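Local coordinates for protocadherin gamma-B3 (Homo sapiens, PDB 5K8R), which is a potential calcium-dependent cell-adhesion protein that may help to establish and maintain specific neuronal connections in the brain, at residues P101-N106 with R192-Q197; S284-V289 with Y300-I305; I317-E322 with K406-H411. All coordinates share one frame; numbering follows the deposited sequence.

Contact 1: P101-N106 with R192-Q197; sequences PTFSQN and RSCTTQ
Phe103 and Thr196 meet ring to methyl where the chain enters the second cadherin repeat, a beta sandwich whose first strand, 107-113, runs parallel to its last, 193-203. The tight part is mostly side-chain packing. Thr196 CG2 stands above the middle of the Phe103 ring, 3.4 Å from the centroid and almost on its normal, in a CH-pi contact. Cys194 SG approaches the same ring obliquely, 3.5 Å from Phe103 CD1, and touches Pro101 CB. Pro101 sets its CD against Arg192 O at 3.4 Å; Asp186 and Asp129, which help bind a nearby calcium, flank this proline. An alanine in place of Phe103 would probably leave the Thr196 methyl without its aromatic face and open a gap beside Cys194 SG. The solvent side is looser: Thr102 and Ser104 point away from the strand, the end of Arg192 leads off, and the amide of Gln105 turns to Thr108. At the far end the segments close up again: Thr196 OG1, anti to its backbone N (chi1 -179°), lies near both Gln105 O and Asn106 O, with the acceptor of its proton unsettled. Beyond it, Gln197 N donates a nearly straight hydrogen bond of 2.7 Å to Asn106 O.

Contact 2: S284-V289 with Y300-I305; sequences SYTIGV and YCKVQI
The ring of Tyr285 turns an edge to Ile305 O, which lies near the ring plane, 4.0 Å from Tyr285 CD2; beyond the two strands, Phe262 meets this tyrosine ring edge-to-face. At the other end Tyr300 brings its CD2 within 4.1 Å of Val289 O, an oblique approach in which the oxygen sits neither over the face nor at the edge. Tyr300 also packs on Ala123 of the second subunit, so this end of the pairing reaches the dimer partner.

Between the two rings the chain forms an antiparallel beta hairpin, the last two strands of the third cadherin repeat, in which 298-308 also pairs with strand 216-222. Tyr285 with Ile305, Ile287 with Val303 and Val289 with Cys301 are hydrogen-bonded pairs, each closed by two N-H...O bonds of 2.9 Å. They are not equally straight: Val289 N reaches Cys301 O with an N-H...O angle of 171°, whereas for Tyr285 N and Ile305 O that angle is 140°. These six residues share the inner face, where strand 230-237 meets Val303 and Ile305. Val289 is tightly engaged there. Its CB lies 3.7 Å from Cys301 SG, a sulfur that chi1 of 71° tucks between its own backbone N and carbonyl carbon, and its CG2 touches Val303 CG2 diagonally at 3.9 Å.

Thr286, Lys302 and Gln304 occupy the outer face. Gln304 is extended, with CG anti to the backbone N, and Thr286 OG1 comes within 4.1 Å of that Gln304 CG from across the pair. From the strand end, Ser284 OG flanks the same methylene group at 3.9 Å from Gln304 CG. The polar partner of this hydroxyl is Asp306 OD1. That carboxylate oxygen also accepts a hydrogen bond from the Gln304 side-chain amide.

Contact 3: I317-E322 with K406-H411; sequences ITLASE and KTITLH
Lys406 opens the contact by laying its aliphatic chain over Ile317 and Leu319. Its CB faces Ile317 CB at 4.3 Å, and CG, anti to the backbone N, meets Leu319 CD1 at 3.7 Å as the two side chains slide past each other in opposite directions. The chain then bends: chi3 of -69° brings CE round to Ile317 O, 3.2 Å away, a contact of the methylene group with a backbone carbonyl in which the ammonium nitrogen makes no hydrogen bond across the two segments.

Two residues on, Ile408 meets the same methyl of Leu319. Leu319 CD1 lies 3.8 Å from Ile408 CB and 3.9 Å from Ile408 CG2, so one leucine methyl touches both the lysine methylene groups and the branched isoleucine. The long arm of Ile408 is extended, with CG1 anti to the backbone N (chi1 -177°), and its terminal CD1 reaches Ser321 OG at 3.7 Å. This is van der Waals packing; the hydroxyl has a weak hydrogen bond to Gln324 N. Leu410 then closes the row lightly, its CD2 coming within 4.5 Å of Ser321 CB.

No hydrogen bond joins the two segments. The axes of 317-321 and 406-411 approach to 8.5 Å and run at 10° to each other; that gap and the lack of backbone bonds fit strands of two facing sheets in a beta sandwich, here the fourth cadherin repeat. Strand 316-321 borders one sheet beside 335-342, whose Ile339 also packs on Ile317 and Leu319, and its reverse side meets the second subunit, with Ala320 on Val79 of that chain. Strand 403-413 belongs to the other sheet, where it lies between 325-327 and 387-396.

How the contacts relate
The three contacts follow one another along the chain, in the second, third and fourth cadherin repeats, and share no strand or sheet. Centres lie about 61 Å apart for contacts 1 and 2, 48 Å for contacts 2 and 3, and 108 Å for contacts 1 and 3, on opposite sides of the chain's centre. Strand 298-308 is followed by strand 316-321 across a calcium-bound junction. Each contact involves the last strand of its repeat, which meets in turn the loop before the first strand, the neighbouring strand and an edge strand of the other sheet. The elongated array is consistent with the antiparallel homodimers this protein forms, in which contacts 2 and 3 touch the partner subunit.

Contact 1: P101-N106 with R192-Q197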
loop_
_atom_site.group_PDB
_atom_site.type_symbol
_atom_site.label_atom_id
_atom_site.label_comp_id
_atom_site.label_asym_id
_atom_site.label_seq_id
_atom_site.Cartn_x
_atom_site.Cartn_y
_atom_site.Cartn_z
ATOM N N PRO A 101 -13.082 36.585 -10.559
ATOM C CA PRO A 101 -12.789 35.168 -10.783
ATOM C C PRO A 101 -13.429 34.311 -9.703
ATOM O O PRO A 101 -13.855 34.796 -8.653
ATOM C CB PRO A 101 -11.259 35.101 -10.718
ATOM C CG PRO A 101 -10.866 36.296 -9.909
ATOM C CD PRO A 101 -11.870 37.361 -10.245
ATOM N N THR A 102 -13.496 33.009 -9.975
ATOM C CA THR A 102 -14.133 32.091 -9.044
ATOM C C THR A 102 -13.479 30.722 -9.142
ATOM O O THR A 102 -13.039 30.300 -10.215
ATOM C CB THR A 102 -15.641 31.975 -9.309
ATOM O OG1 THR A 102 -16.195 30.931 -8.499
ATOM C CG2 THR A 102 -15.909 31.669 -10.775
ATOM N N PHE A 103 -13.409 30.040 -8.004
ATOM C CA PHE A 103 -13.000 28.646 -7.938
ATOM C C PHE A 103 -14.223 27.758 -7.741
ATOM O O PHE A 103 -15.271 28.198 -7.262
ATOM C CB PHE A 103 -11.995 28.419 -6.806
ATOM C CG PHE A 103 -10.623 28.961 -7.092
ATOM C CD1 PHE A 103 -10.232 30.194 -6.599
ATOM C CD2 PHE A 103 -9.723 28.232 -7.853
ATOM C CE1 PHE A 103 -8.968 30.692 -6.860
ATOM C CE2 PHE A 103 -8.458 28.724 -8.118
ATOM C CZ PHE A 103 -8.080 29.956 -7.621
ATOM N N SER A 104 -14.075 26.487 -8.124
ATOM C CA SER A 104 -15.201 25.560 -8.046
ATOM C C SER A 104 -15.626 25.323 -6.603
ATOM O O SER A 104 -16.824 25.247 -6.306
ATOM C CB SER A 104 -14.840 24.238 -8.723
ATOM O OG SER A 104 -14.532 24.435 -10.091
ATOM N N GLN A 105 -14.664 25.204 -5.692
ATOM C CA GLN A 105 -14.958 24.979 -4.286
ATOM C C GLN A 105 -14.011 25.806 -3.431
ATOM O O GLN A 105 -12.880 26.097 -3.829
ATOM C CB GLN A 105 -14.852 23.491 -3.919
ATOM C CG GLN A 105 -13.547 22.837 -4.332
ATOM C CD GLN A 105 -13.546 21.342 -4.084
ATOM O OE1 GLN A 105 -14.561 20.767 -3.690
ATOM N NE2 GLN A 105 -12.405 20.703 -4.314
ATOM N N ASN A 106 -14.491 26.185 -2.245
ATOM C CA ASN A 106 -13.696 27.027 -1.358
ATOM C C ASN A 106 -12.514 26.262 -0.776
ATOM O O ASN A 106 -11.435 26.833 -0.580
ATOM C CB ASN A 106 -14.576 27.587 -0.242
ATOM C CG ASN A 106 -15.731 28.416 -0.769
ATOM O OD1 ASN A 106 -16.892 28.148 -0.463
ATOM N ND2 ASN A 106 -15.417 29.429 -1.570
ATOM N N ARG A 192 -10.133 42.421 -9.640
ATOM C CA ARG A 192 -10.989 41.556 -8.841
ATOM C C ARG A 192 -10.270 40.239 -8.590
ATOM O O ARG A 192 -9.546 39.742 -9.459
ATOM C CB ARG A 192 -12.332 41.314 -9.536
ATOM C CG ARG A 192 -13.240 42.534 -9.554
ATOM C CD ARG A 192 -14.529 42.261 -10.309
ATOM N NE ARG A 192 -15.663 42.967 -9.719
ATOM C CZ ARG A 192 -15.973 44.233 -9.973
ATOM N NH1 ARG A 192 -15.231 44.946 -10.810
ATOM N NH2 ARG A 192 -17.025 44.789 -9.389
ATOM N N SER A 193 -10.469 39.677 -7.400
ATOM C CA SER A 193 -9.732 38.494 -6.980
ATOM C C SER A 193 -10.656 37.548 -6.228
ATOM O O SER A 193 -11.780 37.898 -5.856
ATOM C CB SER A 193 -8.531 38.872 -6.105
ATOM O OG SER A 193 -8.952 39.510 -4.912
ATOM N N CYS A 194 -10.164 36.331 -6.008
ATOM C CA CYS A 194 -10.861 35.349 -5.189
ATOM C C CYS A 194 -9.835 34.396 -4.597
ATOM O O CYS A 194 -8.718 34.264 -5.101
ATOM C CB CYS A 194 -11.911 34.575 -5.992
ATOM S SG CYS A 194 -11.220 33.466 -7.234
ATOM N N THR A 195 -10.227 33.727 -3.515
ATOM C CA THR A 195 -9.328 32.846 -2.787
ATOM C C THR A 195 -9.951 31.467 -2.621
ATOM O O THR A 195 -11.172 31.322 -2.522
ATOM C CB THR A 195 -8.974 33.413 -1.405
ATOM O OG1 THR A 195 -10.179 33.706 -0.685
ATOM C CG2 THR A 195 -8.145 34.682 -1.543
ATOM N N THR A 196 -9.086 30.457 -2.593
ATOM C CA THR A 196 -9.472 29.087 -2.297
ATOM C C THR A 196 -8.408 28.475 -1.400
ATOM O O THR A 196 -7.238 28.864 -1.446
ATOM C CB THR A 196 -9.645 28.247 -3.573
ATOM O OG1 THR A 196 -10.051 26.918 -3.224
ATOM C CG2 THR A 196 -8.342 28.185 -4.358
ATOM N N GLN A 197 -8.822 27.523 -0.572
ATOM C CA GLN A 197 -7.928 26.866 0.369
ATOM C C GLN A 197 -7.649 25.442 -0.090
ATOM O O GLN A 197 -8.554 24.737 -0.547
ATOM C CB GLN A 197 -8.522 26.863 1.780
ATOM C CG GLN A 197 -8.626 28.249 2.398
ATOM C CD GLN A 197 -9.222 28.224 3.791
ATOM O OE1 GLN A 197 -9.796 27.222 4.216
ATOM N NE2 GLN A 197 -9.088 29.332 4.512
#

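Contact 2: S284-V289 with Y300-I305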
loop_
_atom_site.group_PDB
_atom_site.type_symbol
_atom_site.label_atom_id
_atom_site.label_comp_id
_atom_site.label_asym_id
_atom_site.label_seq_id
_atom_site.Cartn_x
_atom_site.Cartn_y
_atom_site.Cartn_z
ATOM N N SER A 284 19.250 -22.667 29.654
ATOM C CA SER A 284 19.132 -21.367 29.006
ATOM C C SER A 284 18.675 -21.560 27.569
ATOM O O SER A 284 18.980 -22.575 26.937
ATOM C CB SER A 284 20.460 -20.601 29.044
ATOM O OG SER A 284 20.344 -19.348 28.393
ATOM N N TYR A 285 17.942 -20.570 27.062
ATOM C CA TYR A 285 17.448 -20.573 25.689
ATOM C C TYR A 285 17.686 -19.201 25.079
ATOM O O TYR A 285 17.190 -18.197 25.598
ATOM C CB TYR A 285 15.957 -20.924 25.634
ATOM C CG TYR A 285 15.621 -22.333 26.067
ATOM C CD1 TYR A 285 15.519 -23.360 25.137
ATOM C CD2 TYR A 285 15.393 -22.635 27.402
ATOM C CE1 TYR A 285 15.204 -24.649 25.526
ATOM C CE2 TYR A 285 15.079 -23.923 27.801
ATOM C CZ TYR A 285 14.987 -24.924 26.859
ATOM O OH TYR A 285 14.675 -26.205 27.251
ATOM N N THR A 286 18.433 -19.156 23.981
ATOM C CA THR A 286 18.631 -17.932 23.212
ATOM C C THR A 286 17.901 -18.081 21.883
ATOM O O THR A 286 18.239 -18.957 21.080
ATOM C CB THR A 286 20.115 -17.645 22.991
ATOM O OG1 THR A 286 20.740 -17.358 24.249
ATOM C CG2 THR A 286 20.291 -16.452 22.064
ATOM N N ILE A 287 16.904 -17.228 21.659
ATOM C CA ILE A 287 15.995 -17.348 20.526
ATOM C C ILE A 287 15.965 -16.024 19.776
ATOM O O ILE A 287 15.863 -14.960 20.393
ATOM C CB ILE A 287 14.574 -17.736 20.980
ATOM C CG1 ILE A 287 14.608 -19.014 21.819
ATOM C CG2 ILE A 287 13.662 -17.902 19.783
ATOM C CD1 ILE A 287 13.319 -19.280 22.565
ATOM N N GLY A 288 16.043 -16.091 18.449
ATOM C CA GLY A 288 15.917 -14.903 17.623
ATOM C C GLY A 288 14.457 -14.592 17.324
ATOM O O GLY A 288 13.659 -15.485 17.040
ATOM N N VAL A 289 14.122 -13.306 17.381
ATOM C CA VAL A 289 12.757 -12.831 17.183
ATOM C C VAL A 289 12.751 -11.822 16.041
ATOM O O VAL A 289 13.596 -10.919 15.996
ATOM C CB VAL A 289 12.180 -12.209 18.468
ATOM C CG1 VAL A 289 10.808 -11.610 18.201
ATOM C CG2 VAL A 289 12.102 -13.256 19.570
ATOM N N TYR A 300 14.998 -7.337 14.032
ATOM C CA TYR A 300 15.424 -8.571 14.679
ATOM C C TYR A 300 16.000 -8.271 16.052
ATOM O O TYR A 300 16.828 -7.368 16.201
ATOM C CB TYR A 300 16.457 -9.310 13.819
ATOM C CG TYR A 300 15.929 -9.720 12.462
ATOM C CD1 TYR A 300 15.999 -8.855 11.377
ATOM C CD2 TYR A 300 15.356 -10.969 12.268
ATOM C CE1 TYR A 300 15.514 -9.223 10.137
ATOM C CE2 TYR A 300 14.869 -11.347 11.030
ATOM C CZ TYR A 300 14.950 -10.470 9.968
ATOM O OH TYR A 300 14.467 -10.841 8.735
ATOM N N CYS A 301 15.557 -9.035 17.052
ATOM C CA CYS A 301 16.088 -8.951 18.404
ATOM C C CYS A 301 16.311 -10.367 18.921
ATOM O O CYS A 301 16.099 -11.352 18.207
ATOM C CB CYS A 301 15.151 -8.163 19.328
ATOM S SG CYS A 301 13.612 -9.016 19.738
ATOM N N LYS A 302 16.741 -10.471 20.174
ATOM C CA LYS A 302 17.006 -11.759 20.794
ATOM C C LYS A 302 16.297 -11.847 22.137
ATOM O O LYS A 302 15.956 -10.836 22.757
ATOM C CB LYS A 302 18.512 -12.003 20.972
ATOM C CG LYS A 302 19.268 -12.172 19.664
ATOM C CD LYS A 302 20.712 -12.584 19.904
ATOM C CE LYS A 302 21.447 -12.804 18.590
ATOM N NZ LYS A 302 22.847 -13.266 18.807
ATOM N N VAL A 303 16.075 -13.083 22.576
ATOM C CA VAL A 303 15.401 -13.385 23.832
ATOM C C VAL A 303 16.205 -14.466 24.541
ATOM O O VAL A 303 16.459 -15.530 23.965
ATOM C CB VAL A 303 13.950 -13.846 23.611
ATOM C CG1 VAL A 303 13.433 -14.580 24.834
ATOM C CG2 VAL A 303 13.059 -12.658 23.284
ATOM N N GLN A 304 16.611 -14.194 25.778
ATOM C CA GLN A 304 17.367 -15.146 26.585
ATOM C C GLN A 304 16.530 -15.522 27.799
ATOM O O GLN A 304 16.274 -14.682 28.670
ATOM C CB GLN A 304 18.719 -14.571 27.003
ATOM C CG GLN A 304 19.588 -15.556 27.770
ATOM C CD GLN A 304 21.005 -15.057 27.971
ATOM O OE1 GLN A 304 21.441 -14.110 27.318
ATOM N NE2 GLN A 304 21.732 -15.696 28.879
ATOM N N ILE A 305 16.104 -16.779 27.853
ATOM C CA ILE A 305 15.314 -17.314 28.953
ATOM C C ILE A 305 16.224 -18.227 29.760
ATOM O O ILE A 305 16.568 -19.330 29.315
ATOM C CB ILE A 305 14.073 -18.065 28.454
ATOM C CG1 ILE A 305 13.239 -17.163 27.540
ATOM C CG2 ILE A 305 13.241 -18.560 29.627
ATOM C CD1 ILE A 305 12.090 -17.874 26.862
#

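Contact 3: I317-E322 with K406-H411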
loop_
_atom_site.group_PDB
_atom_site.type_symbol
_atom_site.label_atom_id
_atom_site.label_comp_id
_atom_site.label_asym_id
_atom_site.label_seq_id
_atom_site.Cartn_x
_atom_site.Cartn_y
_atom_site.Cartn_z
ATOM N N ILE A 317 20.405 -44.105 45.721
ATOM C CA ILE A 317 21.369 -44.977 46.382
ATOM C C ILE A 317 21.558 -46.221 45.528
ATOM O O ILE A 317 20.580 -46.828 45.074
ATOM C CB ILE A 317 20.905 -45.357 47.799
ATOM C CG1 ILE A 317 20.559 -44.106 48.606
ATOM C CG2 ILE A 317 21.974 -46.173 48.509
ATOM C CD1 ILE A 317 19.962 -44.409 49.963
ATOM N N THR A 318 22.813 -46.602 45.311
ATOM C CA THR A 318 23.163 -47.836 44.626
ATOM C C THR A 318 24.037 -48.673 45.550
ATOM O O THR A 318 24.953 -48.150 46.190
ATOM C CB THR A 318 23.895 -47.558 43.310
ATOM O OG1 THR A 318 23.131 -46.636 42.524
ATOM C CG2 THR A 318 24.082 -48.845 42.525
ATOM N N LEU A 319 23.751 -49.969 45.624
ATOM C CA LEU A 319 24.397 -50.844 46.589
ATOM C C LEU A 319 25.101 -51.999 45.891
ATOM O O LEU A 319 24.680 -52.455 44.823
ATOM C CB LEU A 319 23.382 -51.390 47.600
ATOM C CG LEU A 319 22.650 -50.336 48.432
ATOM C CD1 LEU A 319 21.664 -50.990 49.387
ATOM C CD2 LEU A 319 23.645 -49.471 49.190
ATOM N N ALA A 320 26.182 -52.466 46.511
ATOM C CA ALA A 320 26.894 -53.652 46.060
ATOM C C ALA A 320 27.333 -54.451 47.278
ATOM O O ALA A 320 27.414 -53.925 48.390
ATOM C CB ALA A 320 28.105 -53.293 45.186
ATOM N N SER A 321 27.609 -55.734 47.063
ATOM C CA SER A 321 28.029 -56.618 48.145
ATOM C C SER A 321 28.541 -57.918 47.541
ATOM O O SER A 321 28.408 -58.164 46.339
ATOM C CB SER A 321 26.887 -56.892 49.129
ATOM O OG SER A 321 25.766 -57.452 48.469
ATOM N N GLU A 322 29.134 -58.751 48.398
ATOM C CA GLU A 322 29.610 -60.076 47.996
ATOM C C GLU A 322 28.455 -61.073 48.094
ATOM O O GLU A 322 28.380 -61.910 48.996
ATOM C CB GLU A 322 30.790 -60.508 48.855
ATOM C CG GLU A 322 31.992 -59.586 48.793
ATOM C CD GLU A 322 33.222 -60.197 49.436
ATOM O OE1 GLU A 322 33.144 -61.361 49.885
ATOM O OE2 GLU A 322 34.266 -59.513 49.494
ATOM N N LYS A 406 16.991 -47.293 50.959
ATOM C CA LYS A 406 17.194 -48.571 50.289
ATOM C C LYS A 406 17.700 -49.577 51.310
ATOM O O LYS A 406 18.687 -49.317 52.005
ATOM C CB LYS A 406 18.177 -48.440 49.121
ATOM C CG LYS A 406 18.339 -49.709 48.302
ATOM C CD LYS A 406 19.015 -49.427 46.970
ATOM C CE LYS A 406 18.105 -48.631 46.049
ATOM N NZ LYS A 406 16.877 -49.393 45.687
ATOM N N THR A 407 17.021 -50.718 51.398
ATOM C CA THR A 407 17.313 -51.739 52.396
ATOM C C THR A 407 17.872 -52.980 51.714
ATOM O O THR A 407 17.278 -53.490 50.758
ATOM C CB THR A 407 16.056 -52.097 53.193
ATOM O OG1 THR A 407 15.584 -50.937 53.890
ATOM C CG2 THR A 407 16.354 -53.199 54.197
ATOM N N ILE A 408 19.007 -53.462 52.212
ATOM C CA ILE A 408 19.649 -54.669 51.707
ATOM C C ILE A 408 19.737 -55.679 52.842
ATOM O O ILE A 408 19.969 -55.311 54.000
ATOM C CB ILE A 408 21.045 -54.367 51.117
ATOM C CG1 ILE A 408 21.667 -55.630 50.516
ATOM C CG2 ILE A 408 21.962 -53.754 52.169
ATOM C CD1 ILE A 408 23.031 -55.406 49.900
ATOM N N THR A 409 19.530 -56.951 52.513
ATOM C CA THR A 409 19.615 -58.038 53.480
ATOM C C THR A 409 20.990 -58.684 53.376
ATOM O O THR A 409 21.365 -59.189 52.313
ATOM C CB THR A 409 18.515 -59.073 53.243
ATOM O OG1 THR A 409 17.234 -58.470 53.460
ATOM C CG2 THR A 409 18.682 -60.250 54.191
ATOM N N LEU A 410 21.734 -58.665 54.477
ATOM C CA LEU A 410 23.070 -59.240 54.550
ATOM C C LEU A 410 23.009 -60.511 55.385
ATOM O O LEU A 410 22.639 -60.468 56.563
ATOM C CB LEU A 410 24.056 -58.242 55.153
ATOM C CG LEU A 410 24.145 -56.898 54.432
ATOM C CD1 LEU A 410 24.846 -55.872 55.304
ATOM C CD2 LEU A 410 24.861 -57.053 53.098
ATOM N N HIS A 411 23.371 -61.636 54.774
ATOM C CA HIS A 411 23.304 -62.930 55.436
ATOM C C HIS A 411 24.627 -63.245 56.123
ATOM O O HIS A 411 25.702 -62.930 55.605
ATOM C CB HIS A 411 22.961 -64.028 54.429
ATOM C CG HIS A 411 21.733 -63.741 53.623
ATOM N ND1 HIS A 411 20.461 -64.024 54.074
ATOM C CD2 HIS A 411 21.582 -63.192 52.394
ATOM C CE1 HIS A 411 19.581 -63.663 53.158
ATOM N NE2 HIS A 411 20.234 -63.155 52.129
#